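Local atomic coordinates of Rbsd/fucu transport protein family protein (Streptococcus pneumoniae, PDB entry 4A34), a protein that binds L-fucose and, as a fucose mutarotase of the RbsD/FucU family, probably speeds the interconversion of the alpha and beta anomers of the sugar. Residues V67-N75 and T102-Y112; C45-L54 and V122-I133. All coordinates share one frame; numbering follows the deposited sequence.

Contact 1 of 2, residues V67-N75 and T102-Y112; sequences VDSSIQFMN and TITYLRREDFY. With FUL (beta-L-fucopyranose), chain B.
Met74 meets Phe111 as a Met-aromatic contact: its CB lies over one face of the ring, 4.1 Å from the centroid, while SD stands farther out above the same ring, 5.3 Å from that centroid. With CG anti to the backbone N (chi1 174°) the chain runs extended to the sulfur and then bends, which brings CE to Tyr112 CE1 at 3.7 Å. On the other face of the sheet, Ile103 CG2 sits over the Phe73 ring, and the Tyr105 ring lies alongside at an oblique tilt, its CE2 3.5 Å from Phe73 CD2. Trp86 meets both of these rings. The strands beneath are parallel neighbours, 71-74 and 103-106, joined through helix 85-93 as a beta-alpha-beta crossover, and backbone bonds from Thr104 N to Ile71 O through Asn75 N to Leu106 O zip them together. At their start, polar side chains take over. Thr102 OG1 donates to Asp68 O at 2.7 Å and accepts Ser70 N, while Ser69 OG donates to Thr102 O at 2.7 Å, almost in line with that carbonyl bond, and receives Gln72 NE2 in the amide plane. At the far end, helix 108-116 delivers Tyr112 to the sugar: its OH shares a hydrogen bond with O1 of beta-L-fucopyranose (2.9 Å) and accepts Arg108 NE, and His22 of the second subunit packs on both residues.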
loop_
_atom_site.group_PDB
_atom_site.type_symbol
_atom_site.label_atom_id
_atom_site.label_comp_id
_atom_site.label_asym_id
_atom_site.label_seq_id
_atom_site.Cartn_x
_atom_site.Cartn_y
_atom_site.Cartn_z
ATOM N N VAL I 67 3.941 -21.922 -31.694
ATOM C CA VAL I 67 2.740 -21.351 -32.314
ATOM C C VAL I 67 3.112 -20.843 -33.694
ATOM O O VAL I 67 4.295 -20.667 -33.995
ATOM C CB VAL I 67 2.123 -20.165 -31.484
ATOM C CG1 VAL I 67 1.646 -20.636 -30.116
ATOM C CG2 VAL I 67 3.116 -19.007 -31.346
ATOM N N ASP I 68 2.095 -20.600 -34.519
ATOM C CA ASP I 68 2.299 -20.091 -35.868
ATOM C C ASP I 68 2.850 -18.671 -35.853
ATOM O O ASP I 68 3.897 -18.388 -36.453
ATOM C CB ASP I 68 0.990 -20.155 -36.663
ATOM C CG ASP I 68 0.816 -21.476 -37.403
ATOM O OD1 ASP I 68 1.562 -22.447 -37.113
ATOM O OD2 ASP I 68 -0.073 -21.538 -38.286
ATOM N N SER I 69 2.142 -17.784 -35.157
ATOM C CA SER I 69 2.517 -16.378 -35.093
ATOM C C SER I 69 3.110 -15.993 -33.738
ATOM O O SER I 69 2.412 -15.992 -32.716
ATOM C CB SER I 69 1.323 -15.485 -35.427
ATOM O OG SER I 69 1.740 -14.137 -35.560
ATOM N N SER I 70 4.399 -15.662 -33.743
ATOM C CA SER I 70 5.067 -15.181 -32.545
ATOM C C SER I 70 5.200 -13.659 -32.573
ATOM O O SER I 70 5.569 -13.045 -31.570
ATOM C CB SER I 70 6.437 -15.843 -32.391
ATOM O OG SER I 70 7.386 -15.232 -33.246
ATOM N N ILE I 71 4.897 -13.061 -33.727
ATOM C CA ILE I 71 4.992 -11.606 -33.929
ATOM C C ILE I 71 3.720 -11.066 -34.597
ATOM O O ILE I 71 3.209 -11.661 -35.548
ATOM C CB ILE I 71 6.252 -11.238 -34.763
ATOM C CG1 ILE I 71 7.531 -11.599 -34.003
ATOM C CG2 ILE I 71 6.274 -9.766 -35.131
ATOM C CD1 ILE I 71 8.705 -11.884 -34.892
ATOM N N GLN I 72 3.201 -9.954 -34.084
ATOM C CA GLN I 72 2.022 -9.322 -34.669
ATOM C C GLN I 72 2.244 -7.839 -34.888
ATOM O O GLN I 72 2.796 -7.154 -34.028
ATOM C CB GLN I 72 0.780 -9.507 -33.791
ATOM C CG GLN I 72 0.228 -10.915 -33.717
ATOM C CD GLN I 72 0.919 -11.739 -32.658
ATOM O OE1 GLN I 72 0.900 -11.398 -31.469
ATOM N NE2 GLN I 72 1.550 -12.826 -33.084
ATOM N N PHE I 73 1.814 -7.341 -36.041
ATOM C CA PHE I 73 1.787 -5.906 -36.268
ATOM C C PHE I 73 0.338 -5.442 -36.242
ATOM O O PHE I 73 -0.571 -6.266 -36.174
ATOM C CB PHE I 73 2.474 -5.514 -37.582
ATOM C CG PHE I 73 3.929 -5.908 -37.671
ATOM C CD1 PHE I 73 4.690 -6.143 -36.532
ATOM C CD2 PHE I 73 4.547 -6.008 -38.911
ATOM C CE1 PHE I 73 6.039 -6.500 -36.630
ATOM C CE2 PHE I 73 5.892 -6.362 -39.016
ATOM C CZ PHE I 73 6.636 -6.614 -37.874
ATOM N N MET I 74 0.126 -4.132 -36.253
ATOM C CA MET I 74 -1.220 -3.583 -36.289
ATOM C C MET I 74 -1.513 -3.123 -37.704
ATOM O O MET I 74 -0.864 -2.203 -38.201
ATOM C CB MET I 74 -1.361 -2.413 -35.312
ATOM C CG MET I 74 -2.705 -1.684 -35.399
ATOM S SD MET I 74 -2.808 -0.202 -34.373
ATOM C CE MET I 74 -3.014 -0.927 -32.746
ATOM N N ASN I 75 -2.494 -3.756 -38.344
ATOM C CA ASN I 75 -2.841 -3.425 -39.723
ATOM C C ASN I 75 -3.420 -2.017 -39.879
ATOM O O ASN I 75 -4.020 -1.477 -38.951
ATOM C CB ASN I 75 -3.793 -4.464 -40.323
ATOM C CG ASN I 75 -3.517 -4.719 -41.803
ATOM O OD1 ASN I 75 -3.009 -3.845 -42.517
ATOM N ND2 ASN I 75 -3.840 -5.923 -42.266
ATOM N N THR I 102 6.150 -16.003 -39.501
ATOM C CA THR I 102 5.540 -15.913 -38.173
ATOM C C THR I 102 4.826 -14.583 -37.922
ATOM O O THR I 102 4.020 -14.482 -36.994
ATOM C CB THR I 102 6.571 -16.185 -37.038
ATOM O OG1 THR I 102 5.887 -16.619 -35.858
ATOM C CG2 THR I 102 7.376 -14.943 -36.719
ATOM N N ILE I 103 5.125 -13.565 -38.732
ATOM C CA ILE I 103 4.460 -12.265 -38.613
ATOM C C ILE I 103 3.023 -12.348 -39.117
ATOM O O ILE I 103 2.782 -12.809 -40.238
ATOM C CB ILE I 103 5.202 -11.141 -39.381
ATOM C CG1 ILE I 103 6.594 -10.910 -38.790
ATOM C CG2 ILE I 103 4.385 -9.831 -39.358
ATOM C CD1 ILE I 103 7.468 -9.980 -39.600
ATOM N N THR I 104 2.076 -11.926 -38.280
ATOM C CA THR I 104 0.683 -11.769 -38.701
ATOM C C THR I 104 0.224 -10.353 -38.361
ATOM O O THR I 104 0.973 -9.586 -37.760
ATOM C CB THR I 104 -0.266 -12.849 -38.102
ATOM O OG1 THR I 104 -0.316 -12.730 -36.678
ATOM C CG2 THR I 104 0.186 -14.270 -38.479
ATOM N N TYR I 105 -0.990 -10.000 -38.770
ATOM C CA TYR I 105 -1.456 -8.618 -38.680
ATOM C C TYR I 105 -2.853 -8.555 -38.081
ATOM O O TYR I 105 -3.744 -9.307 -38.477
ATOM C CB TYR I 105 -1.420 -7.951 -40.064
ATOM C CG TYR I 105 -0.054 -8.003 -40.723
ATOM C CD1 TYR I 105 0.362 -9.138 -41.423
ATOM C CD2 TYR I 105 0.828 -6.925 -40.636
ATOM C CE1 TYR I 105 1.622 -9.202 -42.022
ATOM C CE2 TYR I 105 2.091 -6.970 -41.240
ATOM C CZ TYR I 105 2.484 -8.114 -41.932
ATOM O OH TYR I 105 3.736 -8.179 -42.525
ATOM N N LEU I 106 -3.041 -7.663 -37.119
ATOM C CA LEU I 106 -4.304 -7.594 -36.406
ATOM C C LEU I 106 -5.018 -6.281 -36.668
ATOM O O LEU I 106 -4.381 -5.237 -36.822
ATOM C CB LEU I 106 -4.088 -7.779 -34.897
ATOM C CG LEU I 106 -3.289 -8.965 -34.341
ATOM C CD1 LEU I 106 -3.295 -8.939 -32.823
ATOM C CD2 LEU I 106 -3.833 -10.281 -34.820
ATOM N N ARG I 107 -6.346 -6.354 -36.726
ATOM C CA ARG I 107 -7.208 -5.179 -36.751
ATOM C C ARG I 107 -6.969 -4.351 -35.490
ATOM O O ARG I 107 -6.917 -4.908 -34.390
ATOM C CB ARG I 107 -8.678 -5.601 -36.785
ATOM C CG ARG I 107 -9.216 -6.031 -38.138
ATOM C CD ARG I 107 -10.749 -6.216 -38.100
ATOM N NE ARG I 107 -11.214 -6.989 -36.934
ATOM C CZ ARG I 107 -11.978 -6.509 -35.948
ATOM N NH1 ARG I 107 -12.390 -5.246 -35.964
ATOM N NH2 ARG I 107 -12.335 -7.297 -34.940
ATOM N N ARG I 108 -6.839 -3.032 -35.652
ATOM C CA ARG I 108 -6.636 -2.117 -34.520
ATOM C C ARG I 108 -7.336 -2.637 -33.262
ATOM O O ARG I 108 -6.719 -2.763 -32.196
ATOM C CB ARG I 108 -7.123 -0.700 -34.855
ATOM C CG ARG I 108 -6.296 0.409 -34.193
ATOM C CD ARG I 108 -6.546 1.798 -34.801
ATOM N NE ARG I 108 -7.234 2.686 -33.861
ATOM C CZ ARG I 108 -8.494 3.101 -33.988
ATOM N NH1 ARG I 108 -9.222 2.719 -35.035
ATOM N NH2 ARG I 108 -9.030 3.907 -33.065
ATOM N N GLU I 109 -8.615 -2.974 -33.413
ATOM C CA GLU I 109 -9.448 -3.447 -32.309
ATOM C C GLU I 109 -8.929 -4.731 -31.644
ATOM O O GLU I 109 -8.872 -4.801 -30.416
ATOM C CB GLU I 109 -10.912 -3.598 -32.770
ATOM C CG GLU I 109 -11.929 -3.854 -31.649
ATOM C CD GLU I 109 -11.758 -2.911 -30.457
ATOM O OE1 GLU I 109 -11.830 -1.669 -30.639
ATOM O OE2 GLU I 109 -11.539 -3.429 -29.338
ATOM N N ASP I 110 -8.554 -5.724 -32.452
ATOM C CA ASP I 110 -8.029 -7.007 -31.956
ATOM C C ASP I 110 -6.669 -6.851 -31.286
ATOM O O ASP I 110 -6.370 -7.527 -30.296
ATOM C CB ASP I 110 -7.896 -8.029 -33.096
ATOM C CG ASP I 110 -9.241 -8.459 -33.683
ATOM O OD1 ASP I 110 -10.301 -8.206 -33.070
ATOM O OD2 ASP I 110 -9.227 -9.063 -34.774
ATOM N N PHE I 111 -5.848 -5.971 -31.856
ATOM C CA PHE I 111 -4.531 -5.653 -31.341
ATOM C C PHE I 111 -4.628 -5.124 -29.920
ATOM O O PHE I 111 -3.835 -5.513 -29.059
ATOM C CB PHE I 111 -3.837 -4.619 -32.236
ATOM C CG PHE I 111 -2.350 -4.546 -32.026
ATOM C CD1 PHE I 111 -1.815 -3.805 -30.973
ATOM C CD2 PHE I 111 -1.486 -5.240 -32.866
ATOM C CE1 PHE I 111 -0.445 -3.751 -30.767
ATOM C CE2 PHE I 111 -0.117 -5.197 -32.669
ATOM C CZ PHE I 111 0.408 -4.449 -31.621
ATOM N N TYR I 112 -5.602 -4.243 -29.685
ATOM C CA TYR I 112 -5.843 -3.662 -28.363
ATOM C C TYR I 112 -6.115 -4.755 -27.341
ATOM O O TYR I 112 -5.460 -4.822 -26.297
ATOM C CB TYR I 112 -7.018 -2.675 -28.393
ATOM C CG TYR I 112 -6.759 -1.348 -29.103
ATOM C CD1 TYR I 112 -5.459 -0.914 -29.407
ATOM C CD2 TYR I 112 -7.823 -0.502 -29.432
ATOM C CE1 TYR I 112 -5.233 0.318 -30.046
ATOM C CE2 TYR I 112 -7.603 0.736 -30.073
ATOM C CZ TYR I 112 -6.309 1.136 -30.377
ATOM O OH TYR I 112 -6.098 2.350 -31.005
HETATM C C1 FUL B . -3.061 3.740 -32.803
HETATM C C2 FUL B . -1.547 3.984 -32.778
HETATM O O2 FUL B . -0.869 3.048 -31.971
HETATM C C3 FUL B . -1.039 3.853 -34.212
HETATM O O3 FUL B . 0.333 4.132 -34.291
HETATM C C4 FUL B . -1.797 4.802 -35.123
HETATM O O4 FUL B . -1.560 6.113 -34.684
HETATM C C5 FUL B . -3.287 4.502 -35.012
HETATM C C6 FUL B . -4.097 5.356 -35.979
HETATM O O5 FUL B . -3.673 4.696 -33.656
HETATM O O1 FUL B . -3.631 3.821 -31.521
#

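Contact 2 of 2, residues C45-L54 and V122-I133; sequences CDGVNIPELL and VATGETSLYANI. With FUL (beta-L-fucopyranose), chain B.
Cys45 N donates to Ala123 O at 2.6 Å, and past the type I turn from Cys45 to Val48 the chain returns so that Val48 O accepts Gly125 N. Between these two bonds the backbones run very close, with Asp46 O only 3.1 Å from Gly125 CA. A water spans the same junction, donating to Asp46 OD1 and Thr124 O; the other carboxylate oxygen of Asp46 is in a salt bridge with Arg44. Ile50, in the first turn of helix 50-60, fills the middle. Its CG1 comes to 3.2 Å from Thr124 OG1, a hydroxyl already hydrogen-bonded to Ala29 O, and its CD1 rests against Glu126 CB. Leu53 reaches tip to tip toward Val122, and Leu54 crosses Ile133 at about a right angle, CD2 of Leu54 3.7 Å from Ile133 CD1. Thus the helix that follows strand 42-45, outermost within the chain, covers its parallel neighbour, strand 120-124, and the start of strand 133-136. From strand 120-124 the chain loops out to the sugar. Glu126, bent at chi2 (47°), has OE2 placed to take Ser128 N through its anti lone pair. Beyond it, Tyr130 N donates to O3 of beta-L-fucopyranose at 2.9 Å and one face of the Tyr130 ring has sugar C4 over its centre, while Asn132 ND2 grips O2 at 2.9 Å. Second-shell bonds fix both residues: Asp80 holds Tyr130 OH, and Asp30 N donates to Asn132 OD1.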
loop_
_atom_site.group_PDB
_atom_site.type_symbol
_atom_site.label_atom_id
_atom_site.label_comp_id
_atom_site.label_asym_id
_atom_site.label_seq_id
_atom_site.Cartn_x
_atom_site.Cartn_y
_atom_site.Cartn_z
ATOM N N CYS I 45 9.365 3.724 -21.746
ATOM C CA CYS I 45 10.631 4.025 -22.401
ATOM C C CYS I 45 10.449 5.157 -23.423
ATOM O O CYS I 45 10.806 5.030 -24.601
ATOM C CB CYS I 45 11.185 2.760 -23.031
ATOM S SG CYS I 45 11.593 1.544 -21.777
ATOM N N ASP I 46 9.890 6.268 -22.943
ATOM C CA ASP I 46 9.492 7.394 -23.794
ATOM C C ASP I 46 10.604 7.941 -24.700
ATOM O O ASP I 46 10.314 8.601 -25.702
ATOM C CB ASP I 46 8.903 8.521 -22.938
ATOM C CG ASP I 46 7.583 8.136 -22.297
ATOM O OD1 ASP I 46 6.592 7.946 -23.033
ATOM O OD2 ASP I 46 7.533 8.032 -21.055
ATOM N N GLY I 47 11.862 7.667 -24.352
ATOM C CA GLY I 47 12.996 8.208 -25.103
ATOM C C GLY I 47 13.599 7.279 -26.145
ATOM O O GLY I 47 14.579 7.630 -26.800
ATOM N N VAL I 48 13.013 6.095 -26.297
ATOM C CA VAL I 48 13.541 5.065 -27.191
ATOM C C VAL I 48 12.647 4.805 -28.422
ATOM O O VAL I 48 11.411 4.796 -28.335
ATOM C CB VAL I 48 13.771 3.739 -26.437
ATOM C CG1 VAL I 48 14.713 2.823 -27.231
ATOM C CG2 VAL I 48 14.342 4.004 -25.035
ATOM N N ASN I 49 13.301 4.612 -29.565
ATOM C CA ASN I 49 12.644 4.231 -30.812
ATOM C C ASN I 49 12.617 2.707 -30.884
ATOM O O ASN I 49 13.494 2.041 -30.316
ATOM C CB ASN I 49 13.386 4.834 -32.022
ATOM C CG ASN I 49 13.193 6.351 -32.144
ATOM O OD1 ASN I 49 12.119 6.881 -31.846
ATOM N ND2 ASN I 49 14.230 7.048 -32.602
ATOM N N ILE I 50 11.620 2.159 -31.576
ATOM C CA ILE I 50 11.336 0.720 -31.515
ATOM C C ILE I 50 12.343 -0.204 -32.221
ATOM O O ILE I 50 12.682 -1.239 -31.653
ATOM C CB ILE I 50 9.864 0.388 -31.914
ATOM C CG1 ILE I 50 8.897 1.064 -30.930
ATOM C CG2 ILE I 50 9.641 -1.132 -31.971
ATOM C CD1 ILE I 50 7.412 0.992 -31.279
ATOM N N PRO I 51 12.818 0.151 -33.443
ATOM C CA PRO I 51 13.827 -0.717 -34.082
ATOM C C PRO I 51 15.065 -0.952 -33.215
ATOM O O PRO I 51 15.560 -2.079 -33.151
ATOM C CB PRO I 51 14.203 0.026 -35.387
ATOM C CG PRO I 51 13.474 1.327 -35.367
ATOM C CD PRO I 51 12.364 1.222 -34.354
ATOM N N GLU I 52 15.541 0.100 -32.548
ATOM C CA GLU I 52 16.633 -0.021 -31.575
ATOM C C GLU I 52 16.264 -1.016 -30.473
ATOM O O GLU I 52 17.022 -1.942 -30.180
ATOM C CB GLU I 52 16.982 1.338 -30.951
ATOM C CG GLU I 52 17.668 2.334 -31.883
ATOM C CD GLU I 52 16.698 3.339 -32.489
ATOM O OE1 GLU I 52 15.855 2.940 -33.330
ATOM O OE2 GLU I 52 16.796 4.535 -32.133
ATOM N N LEU I 53 15.089 -0.829 -29.881
ATOM C CA LEU I 53 14.620 -1.698 -28.808
ATOM C C LEU I 53 14.359 -3.141 -29.269
ATOM O O LEU I 53 14.589 -4.088 -28.508
ATOM C CB LEU I 53 13.362 -1.103 -28.157
ATOM C CG LEU I 53 12.949 -1.653 -26.792
ATOM C CD1 LEU I 53 14.085 -1.512 -25.812
ATOM C CD2 LEU I 53 11.721 -0.923 -26.278
ATOM N N LEU I 54 13.887 -3.293 -30.509
ATOM C CA LEU I 54 13.557 -4.607 -31.078
ATOM C C LEU I 54 14.804 -5.484 -31.253
ATOM O O LEU I 54 14.774 -6.691 -31.003
ATOM C CB LEU I 54 12.818 -4.445 -32.415
ATOM C CG LEU I 54 12.465 -5.698 -33.229
ATOM C CD1 LEU I 54 11.537 -6.643 -32.449
ATOM C CD2 LEU I 54 11.847 -5.308 -34.555
ATOM N N VAL I 122 5.511 -1.818 -23.181
ATOM C CA VAL I 122 6.474 -0.725 -23.077
ATOM C C VAL I 122 6.096 0.425 -24.018
ATOM O O VAL I 122 5.988 0.242 -25.224
ATOM C CB VAL I 122 7.952 -1.198 -23.285
ATOM C CG1 VAL I 122 8.042 -2.287 -24.306
ATOM C CG2 VAL I 122 8.859 -0.041 -23.650
ATOM N N ALA I 123 5.859 1.593 -23.435
ATOM C CA ALA I 123 5.617 2.810 -24.196
ATOM C C ALA I 123 6.950 3.378 -24.690
ATOM O O ALA I 123 7.836 3.690 -23.900
ATOM C CB ALA I 123 4.881 3.830 -23.344
ATOM N N THR I 124 7.093 3.499 -26.002
ATOM C CA THR I 124 8.328 4.006 -26.574
ATOM C C THR I 124 8.124 5.424 -27.104
ATOM O O THR I 124 7.035 5.985 -26.985
ATOM C CB THR I 124 8.822 3.094 -27.698
ATOM O OG1 THR I 124 7.944 3.234 -28.820
ATOM C CG2 THR I 124 8.869 1.626 -27.241
ATOM N N GLY I 125 9.177 5.999 -27.677
ATOM C CA GLY I 125 9.118 7.350 -28.218
ATOM C C GLY I 125 8.902 7.365 -29.716
ATOM O O GLY I 125 8.985 8.418 -30.346
ATOM N N GLU I 126 8.613 6.192 -30.275
ATOM C CA GLU I 126 8.420 6.016 -31.708
ATOM C C GLU I 126 7.290 6.880 -32.299
ATOM O O GLU I 126 6.108 6.697 -31.976
ATOM C CB GLU I 126 8.171 4.543 -32.007
ATOM C CG GLU I 126 8.135 4.217 -33.478
ATOM C CD GLU I 126 9.301 4.831 -34.229
ATOM O OE1 GLU I 126 10.435 4.325 -34.091
ATOM O OE2 GLU I 126 9.078 5.819 -34.949
ATOM N N THR I 127 7.666 7.810 -33.176
ATOM C CA THR I 127 6.700 8.734 -33.780
ATOM C C THR I 127 6.052 8.174 -35.043
ATOM O O THR I 127 5.075 8.748 -35.547
ATOM C CB THR I 127 7.338 10.094 -34.116
ATOM O OG1 THR I 127 8.451 9.895 -34.999
ATOM C CG2 THR I 127 7.799 10.808 -32.850
ATOM N N SER I 128 6.590 7.062 -35.546
ATOM C CA SER I 128 6.060 6.413 -36.748
ATOM C C SER I 128 4.730 5.707 -36.477
ATOM O O SER I 128 4.560 5.094 -35.421
ATOM C CB SER I 128 7.074 5.421 -37.312
ATOM O OG SER I 128 6.436 4.498 -38.169
ATOM N N LEU I 129 3.800 5.785 -37.430
ATOM C CA LEU I 129 2.455 5.227 -37.248
ATOM C C LEU I 129 2.403 3.716 -37.451
ATOM O O LEU I 129 3.193 3.155 -38.209
ATOM C CB LEU I 129 1.436 5.896 -38.177
ATOM C CG LEU I 129 1.138 7.396 -38.101
ATOM C CD1 LEU I 129 1.147 7.909 -36.663
ATOM C CD2 LEU I 129 2.109 8.193 -38.980
ATOM N N TYR I 130 1.456 3.073 -36.766
ATOM C CA TYR I 130 1.201 1.639 -36.893
ATOM C C TYR I 130 2.491 0.843 -36.699
ATOM O O TYR I 130 2.821 -0.049 -37.490
ATOM C CB TYR I 130 0.531 1.335 -38.240
ATOM C CG TYR I 130 -0.851 1.943 -38.393
ATOM C CD1 TYR I 130 -1.980 1.279 -37.908
ATOM C CD2 TYR I 130 -1.034 3.181 -39.021
ATOM C CE1 TYR I 130 -3.248 1.822 -38.038
ATOM C CE2 TYR I 130 -2.307 3.738 -39.157
ATOM C CZ TYR I 130 -3.412 3.042 -38.663
ATOM O OH TYR I 130 -4.689 3.562 -38.787
ATOM N N ALA I 131 3.203 1.181 -35.623
ATOM C CA ALA I 131 4.588 0.746 -35.406
ATOM C C ALA I 131 4.694 -0.213 -34.235
ATOM O O ALA I 131 5.793 -0.580 -33.808
ATOM C CB ALA I 131 5.492 1.961 -35.179
ATOM N N ASN I 132 3.534 -0.609 -33.728
ATOM C CA ASN I 132 3.427 -1.441 -32.557
ATOM C C ASN I 132 3.749 -2.888 -32.898
ATOM O O ASN I 132 3.416 -3.349 -33.979
ATOM C CB ASN I 132 2.006 -1.322 -32.013
ATOM C CG ASN I 132 1.617 0.113 -31.715
ATOM O OD1 ASN I 132 2.033 0.674 -30.706
ATOM N ND2 ASN I 132 0.813 0.713 -32.588
ATOM N N ILE I 133 4.403 -3.601 -31.986
ATOM C CA ILE I 133 4.740 -5.006 -32.215
ATOM C C ILE I 133 4.336 -5.805 -30.992
ATOM O O ILE I 133 4.382 -5.282 -29.888
ATOM C CB ILE I 133 6.269 -5.218 -32.453
ATOM C CG1 ILE I 133 6.839 -4.211 -33.453
ATOM C CG2 ILE I 133 6.560 -6.633 -32.934
ATOM C CD1 ILE I 133 8.337 -4.351 -33.667
HETATM C C1 FUL B . -3.061 3.740 -32.803
HETATM C C2 FUL B . -1.547 3.984 -32.778
HETATM O O2 FUL B . -0.869 3.048 -31.971
HETATM C C3 FUL B . -1.039 3.853 -34.212
HETATM O O3 FUL B . 0.333 4.132 -34.291
HETATM C C4 FUL B . -1.797 4.802 -35.123
HETATM O O4 FUL B . -1.560 6.113 -34.684
HETATM C C5 FUL B . -3.287 4.502 -35.012
HETATM C C6 FUL B . -4.097 5.356 -35.979
HETATM O O5 FUL B . -3.673 4.696 -33.656
HETATM O O1 FUL B . -3.631 3.821 -31.521
HETATM O O HOH W 1 6.058 8.228 -25.830
#

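The two contacts show how segments following distant strands of one sheet can serve one pocket. Their centres are about 16 Å apart, and in sequence contact 1 is nested within the loop that contact 2 closes. Contact 1 pairs strands 71-74 and 103-106 at one edge of the chain's mixed sheet; contact 2 lies toward the opposite edge, at strands 42-45 and 120-124. Strands 25-29 and 133-136 lie between them; at the start of the latter Ile133 CG2 packs on Phe73 CE1, and just before it Asn132 CB meets Phe111 CZ. Both converge on the same fucose: residues 102-112 reach O1, whereas 122-133 hold O2 and O3. His22 of the second subunit also hydrogen-bonds to it, making the site intersubunit.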